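Local coordinates for protein sortase B (Clostridium perfringens, PDB 5YFK) that probably acts as a class B sortase, a cysteine transpeptidase expected to cleave and transfer its protein substrates through an acyl-thioester intermediate, at residues A[107-112]-A[205-210]; A[154-159]-A[219-224]; A[70-75]-A[94-99]. The protein carries 1 engineered substitution. One frame throughout, in Å; residues are numbered along the deposited sequence.

Contact 1. Residues A[107-112]-A[205-210]; sequences NIVVYG and TLITSG. Engineered in segment 205-210: Ser209 (natural residue Cys).
With CG of Asn107 anti to its backbone N (chi1 -173°) and OG1 of Thr205 anti to its own carbonyl carbon, amide and hydroxyl meet at the N-terminal end of strand 107-111, where it runs parallel to strand 203-210 in the sortase beta-barrel. Thr205 OG1 donates to Asn107 OD1 over 2.7 Å, on a lone pair in the carbonyl plane, while Asn107 ND2 binds the carbonyl of Lys168; both ends of this buried amide are thus satisfied. The backbones then join in alternation. Thr205 N reaches Ile108 O at 2.8 Å, Val110 N bonds to Thr205 O, Ile207 N to Val110 O, and the longer link of Gly112 N to Ile207 O spans 3.2 Å. Valine and isoleucine suit the extended chain and supply methyls for a buried sheet. Ile207 CD1 touches both Tyr111 CE2 at 3.8 Å and Val109 CG1 at 3.9 Å, the tyrosine lying alongside with its OH bonded to Asp97. On the reverse face Val110 CB meets Leu206 CD2. Gly112 precedes predicted catalytic His113, and Ser209 is an engineered replacement for the cysteine predicted to form the acyl-thioester. Just before it, Thr208 OG1 donates to Gly112 O over 2.8 Å, tilted 30° from the carbonyl plane.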
ATOM      1  N   ASN A 107       3.669   6.146  -9.691  1.00 15.68           N
ATOM      2  CA  ASN A 107       2.845   6.030  -8.459  1.00 12.78           C
ATOM      3  C   ASN A 107       2.235   4.647  -8.411  1.00 13.84           C
ATOM      4  O   ASN A 107       1.436   4.298  -9.270  1.00 17.60           O
ATOM      5  CB  ASN A 107       1.739   7.069  -8.451  1.00 14.48           C
ATOM      6  CG  ASN A 107       0.961   7.109  -7.145  1.00 12.17           C
ATOM      7  OD1 ASN A 107       1.371   6.529  -6.118  1.00 15.43           O
ATOM      8  ND2 ASN A 107      -0.154   7.831  -7.165  1.00 13.13           N
ATOM      9  N   ILE A 108       2.642   3.873  -7.420  1.00 11.90           N
ATOM     10  CA  ILE A 108       2.065   2.558  -7.172  1.00 11.93           C
ATOM     11  C   ILE A 108       0.928   2.765  -6.170  1.00 15.22           C
ATOM     12  O   ILE A 108       1.139   3.262  -5.063  1.00 14.31           O
ATOM     13  CB  ILE A 108       3.119   1.609  -6.604  1.00 14.10           C
ATOM     14  CG1 ILE A 108       4.305   1.512  -7.578  1.00 16.74           C
ATOM     15  CG2 ILE A 108       2.493   0.237  -6.312  1.00 15.85           C
ATOM     16  CD1 ILE A 108       5.575   0.948  -6.976  1.00 23.00           C
ATOM     17  N   VAL A 109      -0.270   2.356  -6.557  1.00 13.90           N
ATOM     18  CA  VAL A 109      -1.433   2.657  -5.739  1.00 13.45           C
ATOM     19  C   VAL A 109      -2.023   1.394  -5.191  1.00 12.04           C
ATOM     20  O   VAL A 109      -2.348   0.468  -5.945  1.00 13.70           O
ATOM     21  CB  VAL A 109      -2.501   3.418  -6.549  1.00 12.92           C
ATOM     22  CG1 VAL A 109      -3.776   3.596  -5.739  1.00 14.09           C
ATOM     23  CG2 VAL A 109      -1.949   4.758  -6.987  1.00 11.63           C
ATOM     24  N   VAL A 110      -2.147   1.343  -3.863  1.00 13.94           N
ATOM     25  CA  VAL A 110      -2.532   0.124  -3.193  1.00 11.53           C
ATOM     26  C   VAL A 110      -3.731   0.407  -2.280  1.00 12.42           C
ATOM     27  O   VAL A 110      -3.733   1.407  -1.548  1.00 13.25           O
ATOM     28  CB  VAL A 110      -1.345  -0.451  -2.375  1.00 11.70           C
ATOM     29  CG1 VAL A 110      -1.723  -1.718  -1.639  1.00 11.01           C
ATOM     30  CG2 VAL A 110      -0.148  -0.689  -3.279  1.00 14.10           C
ATOM     31  N   TYR A 111      -4.683  -0.528  -2.282  1.00 12.25           N
ATOM     32  CA  TYR A 111      -5.944  -0.421  -1.541  1.00 12.83           C
ATOM     33  C   TYR A 111      -6.064  -1.545  -0.536  1.00 13.93           C
ATOM     34  O   TYR A 111      -5.599  -2.686  -0.758  1.00 14.10           O
ATOM     35  CB  TYR A 111      -7.143  -0.510  -2.482  1.00 13.28           C
ATOM     36  CG  TYR A 111      -7.175   0.484  -3.599  1.00 12.22           C
ATOM     37  CD1 TYR A 111      -6.507   0.241  -4.790  1.00 16.43           C
ATOM     38  CD2 TYR A 111      -7.863   1.683  -3.463  1.00 19.35           C
ATOM     39  CE1 TYR A 111      -6.559   1.156  -5.824  1.00 17.14           C
ATOM     40  CE2 TYR A 111      -7.767   2.673  -4.425  1.00 17.07           C
ATOM     41  CZ  TYR A 111      -7.173   2.365  -5.623  1.00 16.26           C
ATOM     42  OH  TYR A 111      -7.181   3.275  -6.627  1.00 23.78           O
ATOM     43  N   GLY A 112      -6.798  -1.265   0.526  1.00 15.27           N
ATOM     44  CA  GLY A 112      -7.289  -2.310   1.419  1.00 13.45           C
ATOM     45  C   GLY A 112      -8.400  -1.813   2.308  1.00 15.70           C
ATOM     46  O   GLY A 112      -8.545  -0.616   2.511  1.00 15.35           O
ATOM     47  N   THR A 205       1.251   5.033  -2.894  1.00 12.13           N
ATOM     48  CA  THR A 205       0.043   5.591  -2.283  1.00 12.34           C
ATOM     49  C   THR A 205      -0.771   4.461  -1.681  1.00 13.18           C
ATOM     50  O   THR A 205      -1.163   3.536  -2.396  1.00 13.26           O
ATOM     51  CB  THR A 205      -0.789   6.325  -3.342  1.00 10.71           C
ATOM     52  OG1 THR A 205       0.015   7.347  -3.954  1.00 13.18           O
ATOM     53  CG2 THR A 205      -2.093   6.902  -2.775  1.00 11.80           C
ATOM     54  N   LEU A 206      -1.102   4.589  -0.400  1.00 11.33           N
ATOM     55  CA  LEU A 206      -1.922   3.602   0.287  1.00 10.10           C
ATOM     56  C   LEU A 206      -3.263   4.197   0.643  1.00 10.33           C
ATOM     57  O   LEU A 206      -3.318   5.274   1.216  1.00 12.69           O
ATOM     58  CB  LEU A 206      -1.245   3.128   1.580  1.00 11.02           C
ATOM     59  CG  LEU A 206       0.212   2.665   1.493  1.00 10.97           C
ATOM     60  CD1 LEU A 206       0.713   2.229   2.854  1.00 13.53           C
ATOM     61  CD2 LEU A 206       0.382   1.563   0.466  1.00 11.62           C
ATOM     62  N   ILE A 207      -4.330   3.495   0.269  1.00 12.54           N
ATOM     63  CA  ILE A 207      -5.684   4.020   0.399  1.00 13.92           C
ATOM     64  C   ILE A 207      -6.573   3.064   1.152  1.00 12.26           C
ATOM     65  O   ILE A 207      -6.701   1.878   0.786  1.00 14.39           O
ATOM     66  CB  ILE A 207      -6.297   4.343  -0.981  1.00 13.58           C
ATOM     67  CG1 ILE A 207      -5.479   5.454  -1.662  1.00 13.10           C
ATOM     68  CG2 ILE A 207      -7.734   4.802  -0.821  1.00 15.37           C
ATOM     69  CD1 ILE A 207      -5.811   5.615  -3.134  1.00 14.70           C
ATOM     70  N   THR A 208      -7.309   3.623   2.110  1.00 11.96           N
ATOM     71  CA  THR A 208      -8.315   2.892   2.806  1.00 11.33           C
ATOM     72  C   THR A 208      -9.548   3.755   3.102  1.00 14.04           C
ATOM     73  O   THR A 208      -9.553   4.961   2.836  1.00 15.25           O
ATOM     74  CB  THR A 208      -7.767   2.223   4.078  1.00 13.90           C
ATOM     75  OG1 THR A 208      -8.710   1.278   4.563  1.00 14.11           O
ATOM     76  CG2 THR A 208      -7.455   3.213   5.196  1.00 14.05           C
ATOM     77  N   SER A 209     -10.582   3.136   3.677  1.00 18.70           N
ATOM     78  CA  SER A 209     -11.752   3.881   4.093  1.00 14.94           C
ATOM     79  C   SER A 209     -11.635   4.359   5.536  1.00 23.61           C
ATOM     80  O   SER A 209     -10.902   3.779   6.331  1.00 16.77           O
ATOM     81  CB  SER A 209     -13.003   3.046   3.881  1.00 24.07           C
ATOM     82  OG  SER A 209     -13.069   1.997   4.824  1.00 35.31           O
ATOM     83  N   GLY A 210     -12.253   5.501   5.840  1.00 16.01           N
ATOM     84  CA  GLY A 210     -12.320   5.958   7.212  1.00 16.73           C
ATOM     85  C   GLY A 210     -13.748   6.235   7.645  1.00 19.46           C
ATOM     86  O   GLY A 210     -14.691   6.105   6.854  1.00 21.87           O
TER

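Contact 2. Residues A[154-159]-A[219-224]; sequences SVYQEN and VVVAKE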
ATOM      1  N   SER A 154       3.168  12.209   3.250  1.00 14.10           N
ATOM      2  CA  SER A 154       1.814  12.803   3.252  1.00 15.74           C
ATOM      3  C   SER A 154       0.819  11.875   3.914  1.00 15.14           C
ATOM      4  O   SER A 154       0.775  10.692   3.609  1.00 14.90           O
ATOM      5  CB  SER A 154       1.345  13.115   1.839  1.00 14.78           C
ATOM      6  OG  SER A 154       0.045  13.706   1.869  1.00 14.38           O
ATOM      7  N   VAL A 155      -0.074  12.433   4.726  1.00 14.80           N
ATOM      8  CA  VAL A 155      -1.232  11.707   5.212  1.00 13.66           C
ATOM      9  C   VAL A 155      -2.438  12.654   5.189  1.00 14.74           C
ATOM     10  O   VAL A 155      -2.310  13.839   5.474  1.00 14.57           O
ATOM     11  CB  VAL A 155      -1.060  11.175   6.666  1.00 14.70           C
ATOM     12  CG1 VAL A 155      -0.755  12.318   7.643  1.00 14.33           C
ATOM     13  CG2 VAL A 155      -2.309  10.447   7.116  1.00 17.19           C
ATOM     14  N   TYR A 156      -3.544  12.173   4.648  1.00 11.70           N
ATOM     15  CA  TYR A 156      -4.771  12.968   4.579  1.00 13.95           C
ATOM     16  C   TYR A 156      -6.035  12.134   4.473  1.00 16.45           C
ATOM     17  O   TYR A 156      -5.992  10.940   4.155  1.00 13.55           O
ATOM     18  CB  TYR A 156      -4.690  14.018   3.445  1.00 15.41           C
ATOM     19  CG  TYR A 156      -4.563  13.465   2.042  1.00 14.04           C
ATOM     20  CD1 TYR A 156      -3.307  13.172   1.493  1.00 14.06           C
ATOM     21  CD2 TYR A 156      -5.693  13.213   1.266  1.00 15.50           C
ATOM     22  CE1 TYR A 156      -3.184  12.658   0.222  1.00 14.46           C
ATOM     23  CE2 TYR A 156      -5.578  12.790  -0.047  1.00 15.88           C
ATOM     24  CZ  TYR A 156      -4.335  12.448  -0.540  1.00 14.73           C
ATOM     25  OH  TYR A 156      -4.213  11.950  -1.813  1.00 16.08           O
ATOM     26  N   GLN A 157      -7.189  12.778   4.648  1.00 14.48           N
ATOM     27  CA  GLN A 157      -8.423  12.091   4.328  1.00 17.53           C
ATOM     28  C   GLN A 157      -9.351  13.026   3.594  1.00 21.26           C
ATOM     29  O   GLN A 157      -9.267  14.259   3.722  1.00 20.21           O
ATOM     30  CB  GLN A 157      -9.094  11.474   5.564  1.00 28.41           C
ATOM     31  CG  GLN A 157      -9.299  12.401   6.738  1.00 28.18           C
ATOM     32  CD  GLN A 157      -9.949  11.708   7.943  1.00 22.00           C
ATOM     33  OE1 GLN A 157      -9.937  10.481   8.073  1.00 27.46           O
ATOM     34  NE2 GLN A 157     -10.638  12.487   8.736  1.00 24.43           N
ATOM     35  N   GLU A 158     -10.184  12.450   2.759  1.00 18.98           N
ATOM     36  CA  GLU A 158     -11.154  13.262   2.047  1.00 25.36           C
ATOM     37  C   GLU A 158     -12.233  12.388   1.509  1.00 18.91           C
ATOM     38  O   GLU A 158     -12.198  11.184   1.648  1.00 18.58           O
ATOM     39  CB  GLU A 158     -10.487  14.043   0.898  1.00 37.90           C
ATOM     40  CG  GLU A 158      -9.765  13.175  -0.115  1.00 26.69           C
ATOM     41  CD  GLU A 158      -9.094  13.982  -1.236  1.00 29.84           C
ATOM     42  OE1 GLU A 158      -9.336  13.693  -2.424  1.00 23.57           O
ATOM     43  OE2 GLU A 158      -8.420  14.989  -0.944  1.00 24.60           O
ATOM     44  N   ASN A 159     -13.197  13.026   0.874  1.00 18.94           N
ATOM     45  CA  ASN A 159     -14.331  12.339   0.323  1.00 20.09           C
ATOM     46  C   ASN A 159     -13.917  11.350  -0.788  1.00 15.40           C
ATOM     47  O   ASN A 159     -13.117  11.692  -1.653  1.00 19.30           O
ATOM     48  CB  ASN A 159     -15.267  13.393  -0.252  1.00 22.85           C
ATOM     49  CG  ASN A 159     -16.369  12.789  -1.056  1.00 21.04           C
ATOM     50  OD1 ASN A 159     -16.214  12.574  -2.259  1.00 26.70           O
ATOM     51  ND2 ASN A 159     -17.458  12.455  -0.401  1.00 26.80           N
ATOM     52  N   VAL A 219      -5.496   8.362   3.263  1.00 13.71           N
ATOM     53  CA  VAL A 219      -4.450   8.201   2.249  1.00 14.34           C
ATOM     54  C   VAL A 219      -3.091   8.447   2.896  1.00 13.26           C
ATOM     55  O   VAL A 219      -2.901   9.433   3.592  1.00 14.65           O
ATOM     56  CB  VAL A 219      -4.620   9.184   1.070  1.00 12.47           C
ATOM     57  CG1 VAL A 219      -3.652   8.867  -0.070  1.00 12.73           C
ATOM     58  CG2 VAL A 219      -6.056   9.193   0.565  1.00 19.39           C
ATOM     59  N   VAL A 220      -2.143   7.554   2.618  1.00 12.19           N
ATOM     60  CA  VAL A 220      -0.758   7.763   2.939  1.00 13.51           C
ATOM     61  C   VAL A 220       0.103   7.671   1.668  1.00 14.50           C
ATOM     62  O   VAL A 220      -0.128   6.826   0.814  1.00 13.93           O
ATOM     63  CB  VAL A 220      -0.245   6.749   3.981  1.00 14.49           C
ATOM     64  CG1 VAL A 220       1.262   6.892   4.149  1.00 19.71           C
ATOM     65  CG2 VAL A 220      -0.933   6.991   5.330  1.00 18.19           C
ATOM     66  N   VAL A 221       0.930   8.687   1.454  1.00 13.86           N
ATOM     67  CA  VAL A 221       1.825   8.715   0.292  1.00 14.51           C
ATOM     68  C   VAL A 221       3.278   8.772   0.768  1.00 14.65           C
ATOM     69  O   VAL A 221       3.632   9.502   1.707  1.00 14.81           O
ATOM     70  CB  VAL A 221       1.532   9.919  -0.637  1.00 13.49           C
ATOM     71  CG1 VAL A 221       2.116   9.696  -2.014  1.00 13.58           C
ATOM     72  CG2 VAL A 221       0.017  10.161  -0.759  1.00 14.17           C
ATOM     73  N   ALA A 222       4.113   7.967   0.122  1.00 16.10           N
ATOM     74  CA  ALA A 222       5.503   7.767   0.528  1.00 15.79           C
ATOM     75  C   ALA A 222       6.382   7.749  -0.725  1.00 14.66           C
ATOM     76  O   ALA A 222       5.903   7.428  -1.828  1.00 11.69           O
ATOM     77  CB  ALA A 222       5.632   6.442   1.271  1.00 16.21           C
ATOM     78  N   LYS A 223       7.604   8.246  -0.582  1.00 13.74           N
ATOM     79  CA  LYS A 223       8.591   8.225  -1.667  1.00 13.15           C
ATOM     80  C   LYS A 223       9.709   7.239  -1.462  1.00 10.67           C
ATOM     81  O   LYS A 223      10.214   7.050  -0.347  1.00 14.71           O
ATOM     82  CB  LYS A 223       9.203   9.611  -1.897  1.00 17.28           C
ATOM     83  CG  LYS A 223       9.966  10.151  -0.719  1.00 22.61           C
ATOM     84  CD  LYS A 223      10.825  11.321  -1.152  1.00 18.63           C
ATOM     85  CE  LYS A 223      12.212  10.906  -1.608  1.00 20.41           C
ATOM     86  NZ  LYS A 223      12.977  12.067  -2.153  1.00 18.14           N
ATOM     87  N   GLU A 224      10.186   6.688  -2.571  1.00 14.68           N
ATOM     88  CA  GLU A 224      11.219   5.669  -2.502  1.00 14.91           C
ATOM     89  C   GLU A 224      12.522   6.311  -2.090  1.00 14.70           C
ATOM     90  O   GLU A 224      12.884   7.367  -2.604  1.00 16.89           O
ATOM     91  CB  GLU A 224      11.392   4.939  -3.812  1.00 15.75           C
ATOM     92  CG  GLU A 224      12.270   3.720  -3.636  1.00 16.55           C
ATOM     93  CD  GLU A 224      12.281   2.822  -4.842  1.00 21.21           C
ATOM     94  OE1 GLU A 224      11.577   3.104  -5.847  1.00 19.27           O
ATOM     95  OE2 GLU A 224      12.976   1.793  -4.743  1.00 25.02           O
TER
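Strand 216-225 lies between 203-210 and 146-159 in the sortase beta-barrel, and its antiparallel pairing with 146-159 is made here by residues 219-221 and 154-156. Two hydrogen-bonded pairs flank a non-hydrogen-bonded one. In the first, Ser154 N donates to Val221 O and Val221 N returns a bond of 2.9 Å to Ser154 O; in the second, Tyr156 N bonds to Val219 O and Val219 N to Tyr156 O at 2.8 Å. Between them Val155 CG2 approaches Val220 CG2 at 4.1 Å, the two side chains crossing at a slant.

The other face is dominated by Tyr156. Its CG sits between the backbone N and the carbonyl carbon (chi1 63°), which lays the ring alongside Val219 so that both side chains point the same way. Val219 CB stands 3.8 Å from the ring centroid, 16° off the normal, a CH-pi contact over one face. A branched aliphatic suits this place, since its two methyls spread over the same face, Val219 CG2 3.7 Å from Tyr156 CE2 and CG1 near the hydroxyl. Leu163 of helix 160-166 also touches both residues. Gln184 of helix 174-186 takes the polar groups, its side-chain OE1 bonding Tyr156 OH and its backbone O bonding Ser154 OG. Ser154 OG sits at the edge of the Tyr156 ring, in its plane, and Ser154 CB lies 4.0 Å from Val221 CB.

Contact 3. Residues A[70-75]-A[94-99]; sequences VVQGKD and IFVDSE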
ATOM      1  N   VAL A  70       0.331  -8.660  -1.544  1.00 13.89           N
ATOM      2  CA  VAL A  70      -0.450  -7.764  -2.367  1.00 14.09           C
ATOM      3  C   VAL A  70      -0.669  -8.382  -3.739  1.00 13.53           C
ATOM      4  O   VAL A  70       0.280  -8.815  -4.394  1.00 15.44           O
ATOM      5  CB  VAL A  70       0.253  -6.414  -2.561  1.00 15.01           C
ATOM      6  CG1 VAL A  70      -0.647  -5.468  -3.333  1.00 16.42           C
ATOM      7  CG2 VAL A  70       0.659  -5.852  -1.217  1.00 14.78           C
ATOM      8  N   VAL A  71      -1.919  -8.358  -4.169  1.00 14.69           N
ATOM      9  CA  VAL A  71      -2.300  -8.919  -5.463  1.00 15.78           C
ATOM     10  C   VAL A  71      -2.770  -7.824  -6.417  1.00 18.39           C
ATOM     11  O   VAL A  71      -3.110  -6.720  -6.005  1.00 18.69           O
ATOM     12  CB  VAL A  71      -3.425  -9.965  -5.289  1.00 15.50           C
ATOM     13  CG1 VAL A  71      -2.917 -11.158  -4.518  1.00 22.41           C
ATOM     14  CG2 VAL A  71      -4.649  -9.364  -4.617  1.00 16.36           C
ATOM     15  N   GLN A  72      -2.890  -8.164  -7.691  1.00 17.18           N
ATOM     16  CA  GLN A  72      -3.454  -7.244  -8.644  1.00 18.95           C
ATOM     17  C   GLN A  72      -4.526  -7.974  -9.445  1.00 21.90           C
ATOM     18  O   GLN A  72      -4.260  -9.042 -10.030  1.00 20.49           O
ATOM     19  CB  GLN A  72      -2.356  -6.731  -9.567  1.00 21.47           C
ATOM     20  CG  GLN A  72      -2.839  -5.693 -10.565  1.00 19.52           C
ATOM     21  CD  GLN A  72      -1.727  -5.132 -11.410  1.00 19.27           C
ATOM     22  OE1 GLN A  72      -0.773  -5.825 -11.744  1.00 23.27           O
ATOM     23  NE2 GLN A  72      -1.843  -3.866 -11.768  1.00 18.81           N
ATOM     24  N   GLY A  73      -5.756  -7.499  -9.307  1.00 19.51           N
ATOM     25  CA  GLY A  73      -6.881  -8.060 -10.056  1.00 22.53           C
ATOM     26  C   GLY A  73      -7.057  -7.383 -11.407  1.00 22.10           C
ATOM     27  O   GLY A  73      -6.248  -6.529 -11.820  1.00 20.07           O
ATOM     28  N   LYS A  74      -8.101  -7.794 -12.114  1.00 19.60           N
ATOM     29  CA  LYS A  74      -8.476  -7.191 -13.384  1.00 22.23           C
ATOM     30  C   LYS A  74      -9.306  -5.920 -13.210  1.00 20.12           C
ATOM     31  O   LYS A  74      -9.523  -5.182 -14.158  1.00 22.07           O
ATOM     32  CB  LYS A  74      -9.275  -8.224 -14.214  1.00 22.69           C
ATOM     33  CG  LYS A  74      -8.490  -9.473 -14.521  1.00 25.24           C
ATOM     34  CD  LYS A  74      -8.911 -10.079 -15.849  1.00 32.08           C
ATOM     35  CE  LYS A  74     -10.255 -10.775 -15.727  1.00 42.74           C
ATOM     36  NZ  LYS A  74     -10.079 -12.225 -15.432  1.00 49.89           N
ATOM     37  N   ASP A  75      -9.823  -5.691 -12.008  1.00 21.28           N
ATOM     38  CA  ASP A  75     -10.488  -4.440 -11.677  1.00 21.93           C
ATOM     39  C   ASP A  75     -10.195  -4.114 -10.211  1.00 21.19           C
ATOM     40  O   ASP A  75      -9.425  -4.820  -9.578  1.00 21.06           O
ATOM     41  CB  ASP A  75     -12.003  -4.538 -11.885  1.00 28.06           C
ATOM     42  CG  ASP A  75     -12.658  -5.637 -11.044  1.00 35.86           C
ATOM     43  OD1 ASP A  75     -12.196  -5.907  -9.911  1.00 25.76           O
ATOM     44  OD2 ASP A  75     -13.755  -6.101 -11.441  1.00 32.84           O
ATOM     45  N   ILE A  94      -5.274  -7.151   0.197  1.00 13.85           N
ATOM     46  CA  ILE A  94      -4.598  -5.890  -0.158  1.00 14.10           C
ATOM     47  C   ILE A  94      -4.236  -5.949  -1.637  1.00 14.09           C
ATOM     48  O   ILE A  94      -3.687  -6.962  -2.107  1.00 17.48           O
ATOM     49  CB  ILE A  94      -3.326  -5.701   0.654  1.00 14.47           C
ATOM     50  CG1 ILE A  94      -3.614  -5.864   2.148  1.00 13.42           C
ATOM     51  CG2 ILE A  94      -2.709  -4.332   0.359  1.00 14.10           C
ATOM     52  CD1 ILE A  94      -4.736  -5.016   2.706  1.00 14.96           C
ATOM     53  N   PHE A  95      -4.677  -4.953  -2.401  1.00 14.28           N
ATOM     54  CA  PHE A  95      -4.487  -5.002  -3.855  1.00 16.06           C
ATOM     55  C   PHE A  95      -3.996  -3.718  -4.472  1.00 12.32           C
ATOM     56  O   PHE A  95      -4.330  -2.610  -4.042  1.00 16.40           O
ATOM     57  CB  PHE A  95      -5.755  -5.500  -4.570  1.00 14.05           C
ATOM     58  CG  PHE A  95      -6.956  -4.619  -4.390  1.00 15.40           C
ATOM     59  CD1 PHE A  95      -7.810  -4.799  -3.327  1.00 14.70           C
ATOM     60  CD2 PHE A  95      -7.248  -3.627  -5.309  1.00 14.66           C
ATOM     61  CE1 PHE A  95      -8.881  -3.941  -3.127  1.00 17.27           C
ATOM     62  CE2 PHE A  95      -8.363  -2.823  -5.160  1.00 14.68           C
ATOM     63  CZ  PHE A  95      -9.230  -3.045  -4.115  1.00 17.31           C
ATOM     64  N   VAL A  96      -3.165  -3.897  -5.489  1.00 15.01           N
ATOM     65  CA  VAL A  96      -2.656  -2.796  -6.290  1.00 16.51           C
ATOM     66  C   VAL A  96      -3.646  -2.472  -7.410  1.00 20.13           C
ATOM     67  O   VAL A  96      -4.362  -3.348  -7.931  1.00 19.48           O
ATOM     68  CB  VAL A  96      -1.230  -3.070  -6.844  1.00 20.25           C
ATOM     69  CG1 VAL A  96      -1.175  -4.386  -7.597  1.00 24.87           C
ATOM     70  CG2 VAL A  96      -0.743  -1.911  -7.710  1.00 25.92           C
ATOM     71  N   ASP A  97      -3.757  -1.188  -7.697  1.00 14.80           N
ATOM     72  CA  ASP A  97      -4.660  -0.701  -8.729  1.00 15.75           C
ATOM     73  C   ASP A  97      -4.551  -1.533  -9.992  1.00 17.53           C
ATOM     74  O   ASP A  97      -3.442  -1.787 -10.478  1.00 15.73           O
ATOM     75  CB  ASP A  97      -4.313   0.746  -9.064  1.00 18.98           C
ATOM     76  CG  ASP A  97      -5.417   1.452  -9.833  1.00 22.57           C
ATOM     77  OD1 ASP A  97      -6.195   2.214  -9.216  1.00 27.14           O
ATOM     78  OD2 ASP A  97      -5.593   1.139 -11.019  1.00 24.80           O
ATOM     79  N   SER A  98      -5.703  -1.932 -10.541  1.00 17.96           N
ATOM     80  CA  SER A  98      -5.711  -2.812 -11.727  1.00 19.43           C
ATOM     81  C   SER A  98      -5.077  -2.155 -12.960  1.00 18.58           C
ATOM     82  O   SER A  98      -4.540  -2.859 -13.806  1.00 22.54           O
ATOM     83  CB  SER A  98      -7.147  -3.221 -12.064  1.00 18.31           C
ATOM     84  OG  SER A  98      -7.934  -2.064 -12.326  1.00 19.19           O
ATOM     85  N   GLU A  99      -4.988  -0.824 -12.951  1.00 27.34           N
ATOM     86  CA  GLU A  99      -4.417  -0.058 -14.067  1.00 28.96           C
ATOM     87  C   GLU A  99      -2.904   0.196 -13.888  1.00 31.85           C
ATOM     88  O   GLU A  99      -2.230   0.591 -14.831  1.00 21.86           O
ATOM     89  CB  GLU A  99      -5.151   1.276 -14.237  1.00 32.83           C
ATOM     90  CG  GLU A  99      -6.659   1.164 -14.388  1.00 39.66           C
ATOM     91  CD  GLU A  99      -7.069   0.081 -15.380  1.00 55.73           C
ATOM     92  OE1 GLU A  99      -7.733  -0.911 -14.972  1.00 41.96           O
ATOM     93  OE2 GLU A  99      -6.660   0.189 -16.557  1.00 44.17           O
TER
HETATM   94  O   HOH W   1      -6.558  -4.820  -8.477  1.00 18.05           O
HETATM   95  O   HOH W   2      -4.760  -5.764 -13.946  1.00 27.10           O
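Gln72 and Val96 make the tightest side-chain contact here: Val96 CG1 lies against the aliphatic start of Gln72, 3.3 Å from its CB and 3.6 Å from its CG. The glutamine runs out extended, CG anti to the backbone N (chi1 -177°), and carries Gln72 NE2 to Asp97 O at 2.9 Å. NE2 also donates to Asn100 O, and OE1 accepts from Arg56, so the amide is gripped at both ends and suits a place where sheet gives way to loop. Deeper in, Val71 N bonds to Ile94 O at 3.1 Å and Val71 O accepts from Val96 N at 2.9 Å. These bonds pair strands 67-72 and 94-96 in parallel within the sortase beta-barrel, although no helix lies in the chain between them. Val70 CG2 meets Ile94 CG2 on one face; on the reverse, Val71 CG2 packs against Phe95 CB at 4.0 Å. Past Gln72 direct backbone bonds stop and two waters span the gap, though the chains close up again at Asp75 and Ser98. One accepts from Gly73 N and donates to Val96 O and Asp75 O; the second bridges Gly73 O and Ser98 O. Small Ser98 turns its CB to within 3.4 Å of Gly73 O. Buried Asp97 shapes the loop with an Asx turn, its OD2 accepting from Glu99 N at 2.8 Å.

The three contacts are neighbours in the sheet of the sortase beta-barrel. Contact 1 lies in the middle, its centre 8 Å from that of contact 2 and 11 Å from that of contact 3; the centres of contacts 2 and 3 are 18 Å apart and their nearest atoms about 11 Å. Antiparallel neighbours make both joints: Leu206 N lies 2.7 Å from Val220 O, and Tyr111 N lies 2.7 Å from Phe95 O, each probably a hydrogen bond. The predicted active site gathers where strands 107-111 and 203-210 end and 216-225 begins. The side chain of engineered Ser209, from contact 1, is about 4 Å from that of Arg217, while that of Phe95 in contact 3 is about 7 Å from that of His113.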